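Local coordinates for protein tRNA (adenine(22)-N(1))-methyltransferase (Bacillus subtilis, PDB 6Q56) that catalyses S-adenosyl-L-methionine-dependent methylation of N1 of adenine 22 in tRNA, at residues Tyr16-Ala21 and Lys115-Leu120; Ala24-Asp29 and Ile91-Met96; His30-Ser35 and Lys60-Lys65; Ala46-Ile51 and Ile72-Gly77; Leu120-His125 and Glu154-Glu159. The protein carries 2 engineered substitutions. All coordinates share one frame; numbering follows the deposited sequence.

From the N terminus, the loop 16-21 reaches forward to strand 117-122 in interaction 1, closing the longest loop of the five. Within it, interaction 2 pairs the first strand of the sheet, 21-26, with strand 90-96. Interactions 3 and 4 lie deeper still and cross, their segments alternating along the chain: helix 32-39 meets helix 53-65, while strand 43-50 pairs with strand 72-76, and V63 and S35 pack on I72. Interaction 5 follows in series, sharing L120 with interaction 1, and adds the reversed strand 151-159. Interactions 2, 4 and 5 thus join neighbouring strands of one seven-stranded sheet, whereas interactions 1 and 3 bring a loop and helices against it.

Interaction 1: Tyr16-Ala21 and Lys115-Leu120; sequences YIPNGA and KERLIL
The backbone oxygen Y16 O takes a hydrogen bond from R117 NH1 at 2.7 Å, with an N-H...O angle of 162°. The oxygen lies in the plane of the guanidinium, but the donor itself stands above the plane of the Y16 carbonyl. R117 reaches it by leaving the strand with CG anti to its backbone N and then bending at chi3 (-71°). The bend lays the group beneath P18, whose CG sits over one guanidinium face and 4.0 Å from R117 CD. Through NE the same group also faces the carboxylate of E159, on the next strand, close but of uncertain geometry. In this Rossmann-like methyltransferase, the loop joining helix 8-14 to the first strand of the sheet is thereby held against strand 117-122. I119 supplies the apolar half: its CD1 lies 3.7 Å from Y16 CB and 3.9 Å from I17 CG1, the I17 and I119 side chains crossing at about a right angle. A leucine in place of R117 would probably leave Y16 O without this donor. The Y16 ring leads away from I119, and its hydroxyl hydrogen-bonds D142 on strand 139-148.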
# COMPACT_ATOMS: atom_id res chain seq x y z
N TYR A 16 -7.04 3.22 -10.07
CA TYR A 16 -7.98 3.44 -8.98
C TYR A 16 -8.17 4.91 -8.67
O TYR A 16 -8.88 5.25 -7.74
CB TYR A 16 -7.54 2.70 -7.73
CG TYR A 16 -7.70 1.21 -7.85
CD1 TYR A 16 -8.90 0.60 -7.58
CD2 TYR A 16 -6.64 0.43 -8.25
CE1 TYR A 16 -9.05 -0.76 -7.71
CE2 TYR A 16 -6.78 -0.93 -8.38
CZ TYR A 16 -7.98 -1.52 -8.10
OH TYR A 16 -8.11 -2.87 -8.24
N ILE A 17 -7.54 5.77 -9.45
CA ILE A 17 -7.69 7.19 -9.25
C ILE A 17 -9.08 7.58 -9.73
O ILE A 17 -9.42 7.34 -10.88
CB ILE A 17 -6.65 7.99 -10.03
CG1 ILE A 17 -5.25 7.68 -9.50
CG2 ILE A 17 -6.93 9.47 -9.91
CD1 ILE A 17 -4.16 8.25 -10.36
N PRO A 18 -9.89 8.16 -8.86
CA PRO A 18 -11.23 8.54 -9.29
C PRO A 18 -11.16 9.60 -10.37
O PRO A 18 -10.32 10.48 -10.30
CB PRO A 18 -11.86 9.11 -8.01
CG PRO A 18 -10.95 8.70 -6.90
CD PRO A 18 -9.60 8.63 -7.51
N ASN A 19 -12.01 9.52 -11.38
CA ASN A 19 -11.99 10.50 -12.45
C ASN A 19 -12.11 11.92 -11.92
O ASN A 19 -12.77 12.18 -10.92
CB ASN A 19 -13.12 10.23 -13.43
CG ASN A 19 -13.22 8.78 -13.81
OD1 ASN A 19 -12.27 8.02 -13.67
ND2 ASN A 19 -14.39 8.38 -14.29
N GLY A 20 -11.45 12.85 -12.61
CA GLY A 20 -11.46 14.25 -12.24
C GLY A 20 -10.91 14.52 -10.87
O GLY A 20 -10.99 15.62 -10.35
N ALA A 21 -10.34 13.49 -10.25
CA ALA A 21 -9.81 13.64 -8.92
C ALA A 21 -8.51 14.43 -8.86
O ALA A 21 -7.74 14.46 -9.80
CB ALA A 21 -9.59 12.28 -8.29
N LYS A 115 -12.64 11.18 3.38
CA LYS A 115 -13.31 10.86 2.13
C LYS A 115 -12.35 10.64 0.97
O LYS A 115 -12.76 10.15 -0.08
CB LYS A 115 -14.28 11.97 1.78
CG LYS A 115 -15.32 12.20 2.85
CD LYS A 115 -16.10 10.93 3.12
CE LYS A 115 -17.14 11.15 4.19
NZ LYS A 115 -16.50 11.64 5.44
N GLU A 116 -11.09 10.98 1.17
CA GLU A 116 -10.11 10.80 0.12
C GLU A 116 -9.94 9.32 -0.13
O GLU A 116 -9.93 8.54 0.80
CB GLU A 116 -8.76 11.38 0.53
CG GLU A 116 -8.80 12.82 1.01
CD GLU A 116 -8.86 12.93 2.52
OE1 GLU A 116 -9.04 11.90 3.19
OE2 GLU A 116 -8.73 14.05 3.02
N ARG A 117 -9.81 8.94 -1.39
CA ARG A 117 -9.59 7.54 -1.70
C ARG A 117 -8.10 7.27 -1.53
O ARG A 117 -7.27 8.00 -2.06
CB ARG A 117 -10.01 7.18 -3.12
CG ARG A 117 -9.51 5.81 -3.54
CD ARG A 117 -9.99 5.40 -4.91
NE ARG A 117 -11.40 5.09 -4.92
CZ ARG A 117 -12.06 4.64 -5.97
NH1 ARG A 117 -11.43 4.45 -7.12
NH2 ARG A 117 -13.35 4.39 -5.88
N LEU A 118 -7.77 6.23 -0.78
CA LEU A 118 -6.38 5.88 -0.57
C LEU A 118 -6.03 4.70 -1.44
O LEU A 118 -6.71 3.69 -1.43
CB LEU A 118 -6.12 5.55 0.90
CG LEU A 118 -6.45 6.62 1.94
CD1 LEU A 118 -6.17 6.10 3.34
CD2 LEU A 118 -5.68 7.90 1.69
N ILE A 119 -4.95 4.84 -2.20
CA ILE A 119 -4.46 3.79 -3.07
C ILE A 119 -3.04 3.54 -2.61
O ILE A 119 -2.11 4.27 -2.97
CB ILE A 119 -4.49 4.20 -4.54
CG1 ILE A 119 -5.81 4.88 -4.87
CG2 ILE A 119 -4.29 2.98 -5.43
CD1 ILE A 119 -5.80 5.61 -6.19
N LEU A 120 -2.88 2.52 -1.79
CA LEU A 120 -1.60 2.19 -1.20
C LEU A 120 -0.95 0.96 -1.81
O LEU A 120 -1.58 -0.08 -1.94
CB LEU A 120 -1.83 1.97 0.28
CG LEU A 120 -2.73 3.03 0.91
CD1 LEU A 120 -3.28 2.60 2.25
CD2 LEU A 120 -1.97 4.34 1.03

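Interaction 2: Ala24-Asp29 and Ile91-Met96; sequences ADIGSD and ITIAGM
Strands 24-26 and 91-94 run parallel, inclined by 21°, with T92 N bonded to A24 O at 2.8 Å and I26 N to T92 O. D25 and T92 project to one face of the sheet. There T92 OG1, set between its backbone N and carbonyl carbon (chi1 52°), donates to D25 OD1 at 3.0 Å from above the carboxylate plane. The other carboxylate oxygen, D25 OD2, accepts from S28 OG, which comes from the opposite face of the carboxylate to T92 OG1, so both oxygens are held and the group is restrained from turning. These are the first and fourth strands, in chain order, of a class I methyltransferase sheet, and the turn through G27 is consistent with the glycine-bearing loop that in this class usually lines the S-adenosylmethionine site. On the sheet's opposite face I26 and I93 lie side by side and point the same way, CG1 to CG1 at 3.8 Å, with I101 and L105 of helix 98-107 packing on I93. Beyond the paired strands, a water accepts from A94 N at 2.8 Å and lies 2.9 Å from D25 OD1. M96 extends its chain until CE rests 3.4 Å from I26 O.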
# COMPACT_ATOMS: atom_id res chain seq x y z
N ALA A 24 -2.68 13.15 -4.78
CA ALA A 24 -1.42 13.47 -4.15
C ALA A 24 -0.62 12.20 -4.13
O ALA A 24 -1.04 11.20 -3.56
CB ALA A 24 -1.63 14.00 -2.75
N ASP A 25 0.53 12.23 -4.77
CA ASP A 25 1.42 11.09 -4.83
C ASP A 25 2.55 11.35 -3.86
O ASP A 25 3.39 12.21 -4.08
CB ASP A 25 1.95 10.89 -6.24
CG ASP A 25 2.70 9.58 -6.40
OD1 ASP A 25 2.54 8.69 -5.55
OD2 ASP A 25 3.45 9.46 -7.37
N ILE A 26 2.55 10.60 -2.77
CA ILE A 26 3.56 10.74 -1.74
C ILE A 26 4.79 9.93 -2.11
O ILE A 26 4.69 8.77 -2.47
CB ILE A 26 3.00 10.29 -0.39
CG1 ILE A 26 1.59 10.84 -0.20
CG2 ILE A 26 3.92 10.71 0.74
CD1 ILE A 26 1.51 12.35 -0.30
N GLY A 27 5.95 10.57 -2.02
CA GLY A 27 7.21 9.94 -2.36
C GLY A 27 7.18 9.57 -3.83
O GLY A 27 7.64 8.52 -4.22
N SER A 28 6.61 10.46 -4.62
CA SER A 28 6.46 10.27 -6.05
C SER A 28 7.75 9.94 -6.78
O SER A 28 8.75 10.62 -6.64
CB SER A 28 5.82 11.49 -6.70
OG SER A 28 5.49 11.26 -8.05
N ASP A 29 7.70 8.87 -7.57
CA ASP A 29 8.85 8.45 -8.34
C ASP A 29 8.97 9.29 -9.61
O ASP A 29 8.38 8.96 -10.63
CB ASP A 29 8.74 6.97 -8.69
CG ASP A 29 10.00 6.43 -9.34
OD1 ASP A 29 10.90 7.22 -9.65
OD2 ASP A 29 10.07 5.20 -9.54
N ILE A 91 -5.24 9.77 -2.72
CA ILE A 91 -3.87 9.80 -2.28
C ILE A 91 -3.19 8.49 -2.61
O ILE A 91 -3.66 7.43 -2.25
CB ILE A 91 -3.78 10.06 -0.77
CG1 ILE A 91 -4.45 11.39 -0.44
CG2 ILE A 91 -2.33 10.07 -0.34
CD1 ILE A 91 -4.18 11.86 0.95
N THR A 92 -2.08 8.60 -3.30
CA THR A 92 -1.31 7.43 -3.69
C THR A 92 0.02 7.40 -2.95
O THR A 92 0.74 8.38 -2.91
CB THR A 92 -1.03 7.41 -5.20
OG1 THR A 92 -0.46 8.65 -5.61
CG2 THR A 92 -2.29 7.18 -5.97
N ILE A 93 0.32 6.25 -2.38
CA ILE A 93 1.57 6.03 -1.67
C ILE A 93 2.05 4.65 -2.10
O ILE A 93 1.46 3.65 -1.75
CB ILE A 93 1.40 6.07 -0.15
CG1 ILE A 93 0.46 7.19 0.27
CG2 ILE A 93 2.76 6.23 0.50
CD1 ILE A 93 0.23 7.27 1.76
N ALA A 94 3.13 4.62 -2.87
CA ALA A 94 3.67 3.37 -3.37
C ALA A 94 5.18 3.29 -3.34
O ALA A 94 5.86 4.27 -3.12
CB ALA A 94 3.17 3.15 -4.78
N GLY A 95 5.69 2.08 -3.56
CA GLY A 95 7.12 1.84 -3.56
C GLY A 95 7.73 1.97 -2.18
O GLY A 95 8.89 2.31 -2.03
N MET A 96 6.93 1.68 -1.16
CA MET A 96 7.37 1.75 0.22
C MET A 96 6.92 0.52 0.97
O MET A 96 6.08 -0.24 0.51
CB MET A 96 6.79 2.97 0.92
CG MET A 96 7.05 4.29 0.24
SD MET A 96 6.36 5.66 1.18
CE MET A 96 6.32 6.92 -0.07
O HOH W 1 4.26 6.90 -4.13
O HOH W 2 6.26 5.95 -5.31

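Interaction 3: His30-Ser35 and Lys60-Lys65. Engineered in segment 30-35: S35 (natural residue Cys).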
# COMPACT_ATOMS: atom_id res chain seq x y z
N HIS A 30 9.74 10.36 -9.52
CA HIS A 30 9.96 11.28 -10.63
C HIS A 30 8.70 12.01 -11.05
O HIS A 30 8.70 12.72 -12.05
CB HIS A 30 10.54 10.55 -11.83
CG HIS A 30 11.99 10.23 -11.70
ND1 HIS A 30 12.45 9.14 -10.99
CD2 HIS A 30 13.08 10.85 -12.19
CE1 HIS A 30 13.77 9.11 -11.05
NE2 HIS A 30 14.18 10.13 -11.77
N ALA A 31 7.63 11.83 -10.29
CA ALA A 31 6.36 12.46 -10.59
C ALA A 31 5.76 11.88 -11.85
O ALA A 31 4.93 12.50 -12.49
CB ALA A 31 6.53 13.96 -10.73
N TYR A 32 6.20 10.68 -12.21
CA TYR A 32 5.70 10.02 -13.41
C TYR A 32 4.23 9.67 -13.27
O TYR A 32 3.43 9.99 -14.12
CB TYR A 32 6.51 8.76 -13.70
CG TYR A 32 7.91 9.01 -14.19
CD1 TYR A 32 8.19 10.07 -15.03
CD2 TYR A 32 8.95 8.18 -13.82
CE1 TYR A 32 9.47 10.30 -15.47
CE2 TYR A 32 10.23 8.40 -14.27
CZ TYR A 32 10.49 9.47 -15.10
OH TYR A 32 11.76 9.70 -15.54
N LEU A 33 3.89 9.00 -12.18
CA LEU A 33 2.52 8.59 -11.93
C LEU A 33 1.58 9.78 -12.03
O LEU A 33 0.62 9.75 -12.80
CB LEU A 33 2.39 7.93 -10.56
CG LEU A 33 0.99 7.71 -10.03
CD1 LEU A 33 0.20 6.78 -10.93
CD2 LEU A 33 1.04 7.16 -8.63
N PRO A 34 1.84 10.84 -11.29
CA PRO A 34 0.97 12.02 -11.34
C PRO A 34 0.97 12.68 -12.72
O PRO A 34 -0.07 13.15 -13.15
CB PRO A 34 1.55 12.96 -10.28
CG PRO A 34 2.80 12.33 -9.78
CD PRO A 34 2.74 10.88 -10.13
N SER A 35 2.10 12.70 -13.39
CA SER A 35 2.17 13.30 -14.72
C SER A 35 1.30 12.48 -15.64
O SER A 35 0.54 13.00 -16.44
CB SER A 35 3.61 13.32 -15.23
OG SER A 35 4.39 14.30 -14.58
N LYS A 60 10.42 18.31 -9.84
CA LYS A 60 10.03 19.65 -10.23
C LYS A 60 10.48 19.91 -11.66
O LYS A 60 9.78 20.56 -12.42
CB LYS A 60 10.65 20.69 -9.29
CG LYS A 60 9.88 21.98 -9.17
CD LYS A 60 10.41 22.82 -8.02
CE LYS A 60 11.79 23.37 -8.33
NZ LYS A 60 12.44 24.00 -7.15
N ARG A 61 11.65 19.40 -12.01
CA ARG A 61 12.19 19.60 -13.35
C ARG A 61 11.47 18.78 -14.40
O ARG A 61 11.37 19.20 -15.54
CB ARG A 61 13.68 19.28 -13.37
CG ARG A 61 14.53 20.36 -12.74
CD ARG A 61 14.21 21.73 -13.32
NE ARG A 61 14.76 22.80 -12.51
CZ ARG A 61 15.95 23.35 -12.70
NH1 ARG A 61 16.73 22.94 -13.69
NH2 ARG A 61 16.36 24.32 -11.90
N GLN A 62 10.98 17.61 -14.03
CA GLN A 62 10.27 16.77 -14.97
C GLN A 62 8.93 17.43 -15.26
O GLN A 62 8.54 17.56 -16.41
CB GLN A 62 10.06 15.38 -14.40
CG GLN A 62 9.58 14.37 -15.43
CD GLN A 62 10.56 14.20 -16.57
OE1 GLN A 62 11.66 14.74 -16.54
NE2 GLN A 62 10.16 13.45 -17.58
N VAL A 63 8.25 17.83 -14.20
CA VAL A 63 6.95 18.47 -14.33
C VAL A 63 7.08 19.77 -15.12
O VAL A 63 6.20 20.13 -15.88
CB VAL A 63 6.33 18.73 -12.95
CG1 VAL A 63 5.11 19.62 -13.05
CG2 VAL A 63 5.98 17.41 -12.30
N GLU A 64 8.18 20.47 -14.93
CA GLU A 64 8.40 21.71 -15.64
C GLU A 64 8.73 21.36 -17.09
O GLU A 64 8.20 21.95 -18.01
CB GLU A 64 9.55 22.49 -15.01
CG GLU A 64 9.37 23.99 -15.03
CD GLU A 64 10.40 24.72 -14.17
OE1 GLU A 64 11.24 24.04 -13.54
OE2 GLU A 64 10.36 25.96 -14.13
N LYS A 65 9.59 20.36 -17.25
CA LYS A 65 10.01 19.89 -18.56
C LYS A 65 8.80 19.40 -19.34
O LYS A 65 8.72 19.57 -20.54
CB LYS A 65 11.03 18.75 -18.41
CG LYS A 65 11.67 18.27 -19.71
CD LYS A 65 12.87 19.12 -20.10
CE LYS A 65 13.84 18.35 -20.99
NZ LYS A 65 13.28 17.94 -22.30
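This is a light van der Waals contact between two helices that lie beside each other over the same face of the sheet, near its edge strand 72-76: the start of helix 32-39 and the last turns of helix 53-65. Its apolar centre is V63 CG2, which meets A31 CB at 3.8 Å. The same methyl lies 4.2 Å from S35 OG, an engineered serine where the natural residue is cysteine. That hydroxyl is turned back to its own helix and donates to A31 O at 2.8 Å; S35 N reaches the same oxygen from the other side of the carbonyl plane, and A31 holds the N-cap position. Nearer the surface, Q62 starts with CG anti to its backbone N and bends at chi2 (61°), bringing NE2 to the edge of the Y32 ring, 3.9 Å from CE1. Amide and ring planes stand almost perpendicular, 88° apart, while H30 CB lies over one ring face, toward its rim. An alanine in place of Q62 would probably open a gap beside the ring edge and leave Y32 freer to turn. S35 and V63 both touch I72, and with no hydrogen bond between the segments the pair holds by shape and dispersion.

Interaction 4: Ala46-Ile51 and Ile72-Gly77; sequences AIAGEI and ISVRQG
R75 runs along the flank of I47 on the neighbouring strand. From CB, on the face it shares with I47 and S73, the chain turns with CG anti to the carbonyl carbon (chi1 -51°) and then stays extended as far as NE. CG skirts I47 CG2, and CD closes on that methyl at 3.7 Å. NE points its N-H at S73 OG, two residues back on its own strand, in a nearly straight bond of 2.8 Å (172°) that lies in the guanidinium plane. Further out, I47 CD1 slips over one face of the group, offset toward its rim, 3.7 Å from CZ and 3.6 Å from NH1. At the tip NH1 bonds V82 O and NH2 forms a salt bridge with E87. Beneath this, parallel-type backbone hydrogen bonds alternate between the strands, from S73 N to A46 O at one end to G77 N and E50 O, 2.8 Å apart, at the other. Where the strands finish, Q76 NE2 donates to I51 O at 3.1 Å, almost straight (176°), although it stands above that carbonyl plane; D53 also accepts from it. The two strands are the arms of a beta-alpha-beta crossover through helix 53-65, with 72-76 at the edge of the sheet. With each guanidinium nitrogen given a polar partner, the flat face can rest on a hydrocarbon, so one arginine shields I47 and its charge is probably balanced by E87.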
# COMPACT_ATOMS: atom_id res chain seq x y z
N ALA A 46 -2.68 17.50 -9.51
CA ALA A 46 -1.92 16.61 -8.67
C ALA A 46 -0.84 17.30 -7.87
O ALA A 46 -0.38 18.38 -8.21
CB ALA A 46 -1.30 15.52 -9.52
N ILE A 47 -0.46 16.63 -6.80
CA ILE A 47 0.58 17.08 -5.92
C ILE A 47 1.57 15.94 -5.83
O ILE A 47 1.18 14.80 -5.61
CB ILE A 47 0.05 17.38 -4.51
CG1 ILE A 47 -1.05 18.43 -4.57
CG2 ILE A 47 1.18 17.82 -3.61
CD1 ILE A 47 -1.71 18.68 -3.24
N ALA A 48 2.83 16.24 -6.02
CA ALA A 48 3.87 15.24 -5.96
C ALA A 48 4.79 15.61 -4.82
O ALA A 48 5.47 16.62 -4.87
CB ALA A 48 4.64 15.17 -7.27
N GLY A 49 4.78 14.78 -3.79
CA GLY A 49 5.60 15.01 -2.62
C GLY A 49 6.91 14.26 -2.62
O GLY A 49 6.98 13.10 -2.96
N GLU A 50 7.96 14.97 -2.22
CA GLU A 50 9.29 14.40 -2.15
C GLU A 50 9.86 14.88 -0.83
O GLU A 50 9.56 15.96 -0.37
CB GLU A 50 10.15 14.87 -3.31
CG GLU A 50 9.50 14.67 -4.67
CD GLU A 50 9.48 13.23 -5.11
OE1 GLU A 50 10.37 12.46 -4.71
OE2 GLU A 50 8.58 12.86 -5.88
N ILE A 51 10.69 14.06 -0.21
CA ILE A 51 11.25 14.42 1.07
C ILE A 51 12.66 14.99 0.97
O ILE A 51 12.99 15.92 1.69
CB ILE A 51 11.21 13.23 2.04
CG1 ILE A 51 11.83 13.60 3.38
CG2 ILE A 51 11.91 12.03 1.44
CD1 ILE A 51 11.46 12.64 4.48
N ILE A 72 0.25 20.47 -11.87
CA ILE A 72 0.99 19.67 -10.91
C ILE A 72 1.88 20.50 -10.01
O ILE A 72 2.67 21.31 -10.48
CB ILE A 72 1.84 18.61 -11.60
CG1 ILE A 72 0.95 17.69 -12.43
CG2 ILE A 72 2.62 17.80 -10.58
CD1 ILE A 72 1.65 16.48 -12.99
N SER A 73 1.74 20.28 -8.72
CA SER A 73 2.52 20.99 -7.73
C SER A 73 3.46 20.04 -7.02
O SER A 73 3.03 19.21 -6.23
CB SER A 73 1.59 21.65 -6.72
OG SER A 73 2.31 22.23 -5.66
N VAL A 74 4.75 20.17 -7.30
CA VAL A 74 5.76 19.35 -6.67
C VAL A 74 6.17 20.04 -5.39
O VAL A 74 6.66 21.16 -5.40
CB VAL A 74 6.99 19.16 -7.57
CG1 VAL A 74 7.99 18.24 -6.91
CG2 VAL A 74 6.58 18.61 -8.92
N ARG A 75 5.95 19.37 -4.27
CA ARG A 75 6.27 19.93 -2.97
C ARG A 75 7.24 19.07 -2.20
O ARG A 75 7.28 17.86 -2.36
CB ARG A 75 4.99 20.12 -2.17
CG ARG A 75 3.93 20.87 -2.94
CD ARG A 75 2.63 20.96 -2.19
NE ARG A 75 1.57 21.54 -3.00
CZ ARG A 75 0.32 21.66 -2.60
NH1 ARG A 75 -0.04 21.23 -1.40
NH2 ARG A 75 -0.58 22.19 -3.41
N GLN A 76 8.01 19.71 -1.34
CA GLN A 76 8.97 19.01 -0.53
C GLN A 76 8.46 18.95 0.90
O GLN A 76 8.01 19.94 1.45
CB GLN A 76 10.33 19.70 -0.58
CG GLN A 76 11.34 19.10 0.38
CD GLN A 76 12.76 19.48 0.06
OE1 GLN A 76 13.03 20.55 -0.48
NE2 GLN A 76 13.68 18.60 0.39
N GLY A 77 8.54 17.76 1.48
CA GLY A 77 8.08 17.55 2.83
C GLY A 77 7.98 16.09 3.17
O GLY A 77 8.11 15.23 2.32

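Interaction 5: Leu120-His125 and Glu154-Glu159; sequences LQPNIH and EVLVAE. With NI (nickel (II) ion), chain E.
Q121 lays its CG against V155 CG2 at 3.7 Å, the two side chains passing at a slant. Its CG is anti to the backbone N (chi1 -173°), and a bend at chi2 then swings the amide away from V155. There OE1 accepts from G95 N and from R9, and NE2 donates to N123 OD1 at 3.3 Å, so both ends of the amide are engaged and its rotation is fixed. The backbones pair at L120 and L156, an antiparallel hydrogen-bonded pair in which L120 N meets L156 O at 2.7 Å and L156 N meets L120 O at 2.6 Å. P122 has no N-H to offer, and its CD lies 3.3 Å from E154 O, a buried carbonyl left without a hydrogen-bond partner. P122 CD also packs on L156 CD1 at 4.1 Å, with I129 of helix 127-135 covering L120 and P122. Past the strand, H125 ND1 binds a nickel ion together with a water and H128. Strand 151-159 runs against both its neighbours, 117-122 and 139-148, completing the 3-2-1-4-5-7-6 order with a reversed seventh strand that is the signature of class I, Rossmann-like methyltransferases.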
# COMPACT_ATOMS: atom_id res chain seq x y z
N LEU A 120 -2.88 2.52 -1.79
CA LEU A 120 -1.60 2.19 -1.20
C LEU A 120 -0.95 0.96 -1.81
O LEU A 120 -1.58 -0.08 -1.94
CB LEU A 120 -1.83 1.97 0.28
CG LEU A 120 -2.73 3.03 0.91
CD1 LEU A 120 -3.28 2.60 2.25
CD2 LEU A 120 -1.97 4.34 1.03
N GLN A 121 0.31 1.10 -2.18
CA GLN A 121 1.06 0.00 -2.77
C GLN A 121 2.28 -0.32 -1.93
O GLN A 121 3.37 0.21 -2.14
CB GLN A 121 1.47 0.33 -4.21
CG GLN A 121 2.11 -0.84 -4.94
CD GLN A 121 3.61 -0.89 -4.76
OE1 GLN A 121 4.31 0.07 -5.05
NE2 GLN A 121 4.10 -2.02 -4.30
N PRO A 122 2.12 -1.21 -0.96
CA PRO A 122 3.24 -1.59 -0.11
C PRO A 122 4.15 -2.61 -0.78
O PRO A 122 3.67 -3.52 -1.43
CB PRO A 122 2.55 -2.20 1.11
CG PRO A 122 1.27 -2.73 0.59
CD PRO A 122 0.87 -1.87 -0.56
N ASN A 123 5.45 -2.51 -0.54
CA ASN A 123 6.38 -3.48 -1.09
C ASN A 123 6.37 -4.76 -0.25
O ASN A 123 6.69 -5.83 -0.75
CB ASN A 123 7.77 -2.88 -1.17
CG ASN A 123 7.89 -1.85 -2.27
OD1 ASN A 123 7.24 -1.97 -3.31
ND2 ASN A 123 8.70 -0.83 -2.05
N ILE A 124 6.06 -4.54 1.01
CA ILE A 124 5.99 -5.61 1.96
C ILE A 124 5.25 -5.12 3.20
O ILE A 124 5.19 -3.93 3.51
CB ILE A 124 7.37 -6.19 2.28
CG1 ILE A 124 8.25 -5.11 2.87
CG2 ILE A 124 8.00 -6.82 1.03
CD1 ILE A 124 9.62 -5.61 3.28
N HIS A 125 4.67 -6.10 3.87
CA HIS A 125 3.80 -5.91 5.02
C HIS A 125 2.70 -4.97 4.81
O HIS A 125 2.57 -3.84 5.40
CB HIS A 125 4.46 -5.51 6.22
CG HIS A 125 5.55 -6.36 6.54
ND1 HIS A 125 6.31 -6.06 7.65
CD2 HIS A 125 6.06 -7.50 6.01
CE1 HIS A 125 7.26 -6.97 7.77
NE2 HIS A 125 7.13 -7.86 6.79
N GLU A 154 1.50 -5.70 -3.94
CA GLU A 154 0.12 -5.56 -3.56
C GLU A 154 -0.32 -4.11 -3.67
O GLU A 154 0.49 -3.21 -3.52
CB GLU A 154 -0.08 -6.03 -2.14
CG GLU A 154 0.01 -7.52 -1.94
CD GLU A 154 0.42 -7.88 -0.54
OE1 GLU A 154 1.24 -7.15 0.04
OE2 GLU A 154 -0.07 -8.89 -0.02
N VAL A 155 -1.60 -3.92 -3.93
CA VAL A 155 -2.17 -2.59 -4.04
C VAL A 155 -3.48 -2.59 -3.28
O VAL A 155 -4.38 -3.36 -3.58
CB VAL A 155 -2.40 -2.18 -5.49
CG1 VAL A 155 -3.11 -0.84 -5.56
CG2 VAL A 155 -1.08 -2.10 -6.23
N LEU A 156 -3.57 -1.73 -2.28
CA LEU A 156 -4.76 -1.63 -1.45
C LEU A 156 -5.51 -0.35 -1.74
O LEU A 156 -4.92 0.71 -1.85
CB LEU A 156 -4.39 -1.69 0.02
CG LEU A 156 -3.98 -3.06 0.56
CD1 LEU A 156 -2.79 -3.63 -0.19
CD2 LEU A 156 -3.68 -2.97 2.04
N VAL A 157 -6.82 -0.46 -1.86
CA VAL A 157 -7.65 0.69 -2.13
C VAL A 157 -8.67 0.82 -1.03
O VAL A 157 -9.38 -0.12 -0.72
CB VAL A 157 -8.39 0.54 -3.47
CG1 VAL A 157 -9.28 1.74 -3.70
CG2 VAL A 157 -7.39 0.35 -4.59
N ALA A 158 -8.72 2.00 -0.44
CA ALA A 158 -9.64 2.24 0.65
C ALA A 158 -10.31 3.60 0.57
O ALA A 158 -9.76 4.55 0.03
CB ALA A 158 -8.93 2.09 1.97
N GLU A 159 -11.50 3.67 1.14
CA GLU A 159 -12.31 4.88 1.20
C GLU A 159 -13.10 4.83 2.49
O GLU A 159 -13.22 3.78 3.11
CB GLU A 159 -13.26 4.95 0.02
CG GLU A 159 -12.64 5.48 -1.26
CD GLU A 159 -13.58 5.41 -2.44
OE1 GLU A 159 -14.75 5.03 -2.27
OE2 GLU A 159 -13.15 5.75 -3.55
NI NI E . 6.43 -4.80 8.79
O HOH W 3 6.78 -5.65 10.45